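Local coordinates for putative lipoprotein (Parabacteroides distasonis, PDB 4FVS) that is of unconfirmed function but, as a putative exported lipoprotein related to the LolA and LolB lipoprotein carriers, probably binds a lipid or another hydrophobic ligand, at residues W16-Y21 and S79-S84; G183-S188 and V194-Y199. All coordinates share one frame; numbering follows the deposited sequence.

Contact 1. Residues W16-Y21 and S79-S84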
loop_
_atom_site.group_PDB
_atom_site.type_symbol
_atom_site.label_atom_id
_atom_site.label_comp_id
_atom_site.label_asym_id
_atom_site.label_seq_id
_atom_site.Cartn_x
_atom_site.Cartn_y
_atom_site.Cartn_z
ATOM N N TRP A 16 -11.834 -7.711 2.305
ATOM C CA TRP A 16 -10.561 -8.272 2.719
ATOM C C TRP A 16 -10.059 -7.560 3.966
ATOM O O TRP A 16 -10.531 -6.475 4.317
ATOM C CB TRP A 16 -9.493 -8.285 1.603
ATOM C CG TRP A 16 -8.979 -6.989 1.059
ATOM C CD1 TRP A 16 -7.720 -6.491 1.219
ATOM C CD2 TRP A 16 -9.624 -6.146 0.095
ATOM N NE1 TRP A 16 -7.565 -5.345 0.477
ATOM C CE2 TRP A 16 -8.712 -5.120 -0.241
ATOM C CE3 TRP A 16 -10.910 -6.108 -0.459
ATOM C CZ2 TRP A 16 -9.040 -4.080 -1.114
ATOM C CZ3 TRP A 16 -11.238 -5.067 -1.316
ATOM C CH2 TRP A 16 -10.310 -4.068 -1.637
ATOM N N VAL A 17 -9.177 -8.250 4.701
ATOM C CA VAL A 17 -8.594 -7.784 5.944
ATOM C C VAL A 17 -7.116 -8.009 5.897
ATOM O O VAL A 17 -6.666 -9.132 5.648
ATOM C CB VAL A 17 -9.205 -8.460 7.207
ATOM C CG1 VAL A 17 -8.607 -7.865 8.494
ATOM C CG2 VAL A 17 -10.719 -8.340 7.233
ATOM N N ARG A 18 -6.362 -6.938 6.143
ATOM C CA ARG A 18 -4.911 -6.920 6.314
ATOM C C ARG A 18 -4.659 -6.512 7.743
ATOM O O ARG A 18 -5.317 -5.571 8.214
ATOM C CB ARG A 18 -4.211 -5.980 5.310
ATOM C CG ARG A 18 -4.105 -6.587 3.920
ATOM C CD ARG A 18 -3.588 -5.643 2.848
ATOM N NE ARG A 18 -2.260 -5.119 3.167
ATOM C CZ ARG A 18 -2.003 -3.827 3.324
ATOM N NH1 ARG A 18 -2.962 -2.930 3.154
ATOM N NH2 ARG A 18 -0.779 -3.420 3.613
ATOM N N LYS A 19 -3.746 -7.199 8.452
ATOM C CA LYS A 19 -3.466 -6.828 9.834
ATOM C C LYS A 19 -2.014 -6.362 9.954
ATOM O O LYS A 19 -1.118 -6.923 9.323
ATOM C CB LYS A 19 -3.793 -7.982 10.806
ATOM C CG LYS A 19 -5.288 -8.219 10.961
ATOM C CD LYS A 19 -5.594 -9.178 12.039
ATOM C CE LYS A 19 -7.079 -9.411 12.201
ATOM N NZ LYS A 19 -7.362 -10.498 13.194
ATOM N N GLY A 20 -1.818 -5.304 10.731
ATOM C CA GLY A 20 -0.518 -4.679 10.950
ATOM C C GLY A 20 0.057 -5.077 12.282
ATOM O O GLY A 20 -0.617 -4.948 13.303
ATOM N N TYR A 21 1.317 -5.572 12.268
ATOM C CA TYR A 21 2.042 -6.070 13.437
ATOM C C TYR A 21 3.364 -5.367 13.631
ATOM O O TYR A 21 3.918 -4.847 12.671
ATOM C CB TYR A 21 2.313 -7.559 13.245
ATOM C CG TYR A 21 1.076 -8.409 13.071
ATOM C CD1 TYR A 21 0.399 -8.930 14.176
ATOM C CD2 TYR A 21 0.598 -8.728 11.801
ATOM C CE1 TYR A 21 -0.744 -9.711 14.023
ATOM C CE2 TYR A 21 -0.548 -9.509 11.639
ATOM C CZ TYR A 21 -1.209 -10.004 12.755
ATOM O OH TYR A 21 -2.325 -10.785 12.614
ATOM N N SER A 79 -0.827 5.987 -3.893
ATOM C CA SER A 79 0.407 5.787 -3.120
ATOM C C SER A 79 0.198 5.700 -1.596
ATOM O O SER A 79 1.116 5.238 -0.925
ATOM C CB SER A 79 1.445 6.865 -3.425
ATOM O OG SER A 79 0.950 8.183 -3.291
ATOM N N LYS A 80 -0.996 6.042 -1.057
ATOM C CA LYS A 80 -1.289 5.967 0.386
ATOM C C LYS A 80 -1.364 4.497 0.849
ATOM O O LYS A 80 -1.149 4.214 2.040
ATOM C CB LYS A 80 -2.580 6.748 0.785
ATOM C CG LYS A 80 -3.899 6.272 0.193
ATOM C CD LYS A 80 -5.033 7.031 0.799
ATOM C CE LYS A 80 -6.290 6.952 0.008
ATOM N NZ LYS A 80 -7.291 7.934 0.520
ATOM N N GLU A 81 -1.629 3.571 -0.099
ATOM C CA GLU A 81 -1.668 2.121 0.147
ATOM C C GLU A 81 -0.267 1.603 0.604
ATOM O O GLU A 81 -0.183 0.627 1.355
ATOM C CB GLU A 81 -2.138 1.400 -1.121
ATOM C CG GLU A 81 -2.449 -0.078 -0.973
ATOM C CD GLU A 81 -3.665 -0.543 -0.194
ATOM O OE1 GLU A 81 -4.135 0.197 0.705
ATOM O OE2 GLU A 81 -4.106 -1.692 -0.446
ATOM N N THR A 82 0.811 2.294 0.176
ATOM C CA THR A 82 2.207 1.999 0.523
ATOM C C THR A 82 2.422 2.288 2.048
ATOM O O THR A 82 3.286 1.636 2.662
ATOM C CB THR A 82 3.179 2.803 -0.430
ATOM O OG1 THR A 82 3.109 2.246 -1.741
ATOM C CG2 THR A 82 4.629 2.752 -0.002
ATOM N N LEU A 83 1.617 3.223 2.642
ATOM C CA LEU A 83 1.725 3.660 4.039
ATOM C C LEU A 83 0.707 2.965 4.956
ATOM O O LEU A 83 0.502 3.409 6.086
ATOM C CB LEU A 83 1.584 5.180 4.158
ATOM C CG LEU A 83 2.477 6.051 3.237
ATOM C CD1 LEU A 83 2.121 7.470 3.377
ATOM C CD2 LEU A 83 3.946 5.877 3.545
ATOM N N SER A 84 0.110 1.847 4.482
ATOM C CA SER A 84 -0.808 0.954 5.213
ATOM C C SER A 84 -0.044 0.121 6.242
ATOM O O SER A 84 -0.019 -1.122 6.131
ATOM C CB SER A 84 -1.515 0.003 4.244
ATOM O OG SER A 84 -2.221 0.659 3.209
HETATM O O HOH W 1 -5.252 -3.829 0.446
#
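Arg18 reaches from strand 15-22 to Glu81 and Ser84, which belong to the 3-10 turn and following loop of 79-84. This turn lies against the inner side of strongly curved antiparallel strands, consistent with the LolA/LolB-like fold, a half-open barrel whose concave side is filled by helices or loops. From CB, which points toward the turn, the Arg18 chain sets out with CG anti to the carbonyl carbon (chi1 -77°) and runs extended to CD. There it bends at chi3 (59°), which swings the guanidinium alongside Ser84. CZ comes within 4.0 Å of Ser84 CB. NH1 lies 3.4 Å from the same Ser84 CB, which meets the guanidinium at its edge, close to its plane. The other branch, NH2, is hydrogen-bonded to Thr209 OG1 on strand 205-214, its firmest polar partner, which probably sets how the group is turned.

Glu81 faces this charge more loosely. Its OE2 is 4.0 Å from Arg18 NH1 and well out of the guanidinium plane, a long salt bridge of charge alone. The carboxylate is linked to strand 15-22 a second time through a water, which accepts from Trp16 NE1 and donates to Glu81 OE2. Trp16 itself stacks on Tyr33. Ser84 OG, also hydrogen-bonded to Tyr53 OH, closes the turn by donating to Glu81 O at 2.8 Å, tilted 34° from the carbonyl plane.

Contact 2. Residues G183-S188 and V194-Y199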
loop_
_atom_site.group_PDB
_atom_site.type_symbol
_atom_site.label_atom_id
_atom_site.label_comp_id
_atom_site.label_asym_id
_atom_site.label_seq_id
_atom_site.Cartn_x
_atom_site.Cartn_y
_atom_site.Cartn_z
ATOM N N GLY A 183 11.423 -0.446 2.768
ATOM C CA GLY A 183 10.420 -1.481 2.921
ATOM C C GLY A 183 10.237 -2.327 1.696
ATOM O O GLY A 183 10.745 -2.005 0.624
ATOM N N TYR A 184 9.505 -3.416 1.872
ATOM C CA TYR A 184 9.165 -4.361 0.816
ATOM C C TYR A 184 7.666 -4.509 0.718
ATOM O O TYR A 184 6.930 -4.288 1.699
ATOM C CB TYR A 184 9.805 -5.737 1.041
ATOM C CG TYR A 184 11.309 -5.736 1.149
ATOM C CD1 TYR A 184 12.110 -5.547 0.030
ATOM C CD2 TYR A 184 11.938 -6.022 2.352
ATOM C CE1 TYR A 184 13.506 -5.582 0.118
ATOM C CE2 TYR A 184 13.336 -6.073 2.449
ATOM C CZ TYR A 184 14.116 -5.850 1.329
ATOM O OH TYR A 184 15.492 -5.914 1.418
ATOM N N GLU A 185 7.212 -4.885 -0.473
ATOM C CA GLU A 185 5.814 -5.168 -0.724
ATOM C C GLU A 185 5.702 -6.407 -1.582
ATOM O O GLU A 185 6.495 -6.591 -2.496
ATOM C CB GLU A 185 5.114 -3.970 -1.399
ATOM C CG GLU A 185 4.876 -2.779 -0.483
ATOM C CD GLU A 185 4.110 -1.599 -1.051
ATOM O OE1 GLU A 185 4.174 -1.384 -2.282
ATOM O OE2 GLU A 185 3.521 -0.838 -0.249
ATOM N N TRP A 186 4.745 -7.264 -1.269
ATOM C CA TRP A 186 4.383 -8.442 -2.053
ATOM C C TRP A 186 2.990 -8.223 -2.546
ATOM O O TRP A 186 2.063 -8.109 -1.738
ATOM C CB TRP A 186 4.478 -9.743 -1.255
ATOM C CG TRP A 186 5.855 -10.227 -0.956
ATOM C CD1 TRP A 186 6.538 -11.210 -1.607
ATOM C CD2 TRP A 186 6.674 -9.829 0.146
ATOM N NE1 TRP A 186 7.734 -11.454 -0.973
ATOM C CE2 TRP A 186 7.850 -10.609 0.098
ATOM C CE3 TRP A 186 6.541 -8.864 1.159
ATOM C CZ2 TRP A 186 8.877 -10.462 1.025
ATOM C CZ3 TRP A 186 7.566 -8.708 2.070
ATOM C CH2 TRP A 186 8.720 -9.492 1.996
ATOM N N TYR A 187 2.824 -8.111 -3.848
ATOM C CA TYR A 187 1.498 -7.876 -4.390
ATOM C C TYR A 187 1.165 -8.931 -5.439
ATOM O O TYR A 187 2.020 -9.342 -6.222
ATOM C CB TYR A 187 1.377 -6.462 -4.942
ATOM C CG TYR A 187 2.339 -6.091 -6.048
ATOM C CD1 TYR A 187 1.974 -6.217 -7.380
ATOM C CD2 TYR A 187 3.545 -5.462 -5.765
ATOM C CE1 TYR A 187 2.828 -5.821 -8.410
ATOM C CE2 TYR A 187 4.387 -5.011 -6.791
ATOM C CZ TYR A 187 4.036 -5.227 -8.113
ATOM O OH TYR A 187 4.847 -4.820 -9.140
ATOM N N SER A 188 -0.078 -9.391 -5.419
ATOM C CA SER A 188 -0.540 -10.454 -6.301
ATOM C C SER A 188 -1.703 -9.984 -7.194
ATOM O O SER A 188 -2.491 -9.124 -6.767
ATOM C CB SER A 188 -0.982 -11.638 -5.453
ATOM O OG SER A 188 -1.134 -12.825 -6.217
ATOM N N VAL A 194 -0.346 -8.530 -0.347
ATOM C CA VAL A 194 -0.426 -9.819 0.354
ATOM C C VAL A 194 0.412 -9.725 1.659
ATOM O O VAL A 194 -0.050 -10.129 2.747
ATOM C CB VAL A 194 0.040 -10.987 -0.563
ATOM C CG1 VAL A 194 0.114 -12.309 0.186
ATOM C CG2 VAL A 194 -0.869 -11.113 -1.781
ATOM N N ARG A 195 1.637 -9.184 1.529
ATOM C CA ARG A 195 2.556 -8.971 2.636
ATOM C C ARG A 195 3.368 -7.700 2.429
ATOM O O ARG A 195 3.709 -7.362 1.294
ATOM C CB ARG A 195 3.495 -10.172 2.780
ATOM C CG ARG A 195 4.411 -10.067 3.986
ATOM C CD ARG A 195 5.392 -11.210 4.103
ATOM N NE ARG A 195 6.286 -10.986 5.243
ATOM C CZ ARG A 195 6.024 -11.361 6.490
ATOM N NH1 ARG A 195 4.915 -12.040 6.770
ATOM N NH2 ARG A 195 6.881 -11.089 7.460
ATOM N N THR A 196 3.657 -6.983 3.515
ATOM C CA THR A 196 4.524 -5.799 3.488
ATOM C C THR A 196 5.480 -5.884 4.700
ATOM O O THR A 196 5.119 -6.465 5.727
ATOM C CB THR A 196 3.758 -4.465 3.436
ATOM O OG1 THR A 196 3.144 -4.152 4.680
ATOM C CG2 THR A 196 2.749 -4.386 2.320
ATOM N N GLU A 197 6.708 -5.363 4.551
ATOM C CA GLU A 197 7.706 -5.279 5.619
ATOM C C GLU A 197 8.309 -3.898 5.646
ATOM O O GLU A 197 8.516 -3.305 4.583
ATOM C CB GLU A 197 8.792 -6.313 5.441
ATOM C CG GLU A 197 8.321 -7.721 5.719
ATOM C CD GLU A 197 9.359 -8.793 5.475
ATOM O OE1 GLU A 197 10.521 -8.445 5.156
ATOM O OE2 GLU A 197 8.990 -9.986 5.560
ATOM N N GLN A 198 8.557 -3.351 6.845
ATOM C CA GLN A 198 9.128 -2.004 6.988
ATOM C C GLN A 198 10.367 -2.056 7.886
ATOM O O GLN A 198 10.304 -2.593 8.989
ATOM C CB GLN A 198 8.099 -0.995 7.532
ATOM C CG GLN A 198 6.831 -0.822 6.684
ATOM C CD GLN A 198 5.829 -1.921 6.900
ATOM O OE1 GLN A 198 5.539 -2.307 8.028
ATOM N NE2 GLN A 198 5.267 -2.448 5.828
ATOM N N TYR A 199 11.486 -1.494 7.397
ATOM C CA TYR A 199 12.797 -1.474 8.050
ATOM C C TYR A 199 13.322 -0.071 8.291
ATOM O O TYR A 199 12.987 0.850 7.538
ATOM C CB TYR A 199 13.805 -2.202 7.165
ATOM C CG TYR A 199 13.509 -3.673 6.987
ATOM C CD1 TYR A 199 12.642 -4.119 5.989
ATOM C CD2 TYR A 199 14.137 -4.629 7.781
ATOM C CE1 TYR A 199 12.365 -5.472 5.824
ATOM C CE2 TYR A 199 13.853 -5.985 7.635
ATOM C CZ TYR A 199 12.963 -6.401 6.659
ATOM O OH TYR A 199 12.681 -7.733 6.510
#
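Trp186 and Arg195 are joined by the backbone bond from Trp186 N to Arg195 O, 2.8 Å long, within the antiparallel hairpin of 183-188 and 194-199. Trp186 O receives Val194 N at 2.8 Å and, weakly, Arg195 N; two residues, Val194 and Arg195, are thus set opposite the single Trp186, a classic beta bulge. Tyr184 and Glu197 form the next hydrogen-bonded pair, bonded in both directions.

On the face that carries Tyr184, Trp186, Arg195 and Glu197, the arginine grips the glutamate side-on. Arg195 NE and NH2 both donate to Glu197 OE2, NE at 2.9 Å, and this oxygen lies near the guanidinium plane and is met on its anti side. The other carboxylate oxygen, Glu197 OE1, accepts a hydrogen bond from Tyr199 OH at 2.6 Å, from above the carboxylate plane.

The indole of Trp186 lies against this network. Arg195 leaves its backbone extended, CG anti to N (chi1 -175°), which carries it alongside the ring and lays Arg195 CD over one face of the six-membered part, a CH-pi contact 4.1 Å from the centroid. The ring's edge meets Glu197, Trp186 CH2 being 3.6 Å from Glu197 CD, while Trp186 NE1 is bonded to Glu150. Farther along, Tyr199 CE1 approaches the edge of the Tyr184 ring, 3.5 Å from Tyr184 CD2. On the other face, Glu185 CG touches Thr196 CG2.

Replacing Glu197 by alanine is likely to leave the Arg195 guanidinium without its carboxylate and free to turn, deprive Tyr199 OH of its acceptor and open a gap at the indole edge. The arginine and tyrosine donors divide one carboxylate between its two oxygens, which probably favours its ionised form and holds it against the indole.

In the fold
From the N terminus, strand 15-22 comes first, and contact 1 closes a long, largely strand-built loop when the chain returns to it at 79-84, ahead of helix 86-89. Contact 2 opens only much later and is local, closing the hairpin of strands 179-188 and 192-200. The two are therefore in series, neither nested nor crossed. In space their centres are about 9 Å apart. Strand 205-214 lies between strands 192-200 and 15-22, and its Thr209 bonds to both Arg18 and Thr196. The turn also meets the hairpin directly: Thr82 OG1 makes a weak hydrogen bond to Glu185 OE2. Residues 79-84 thus lie between the first strand and the late hairpin and touch both.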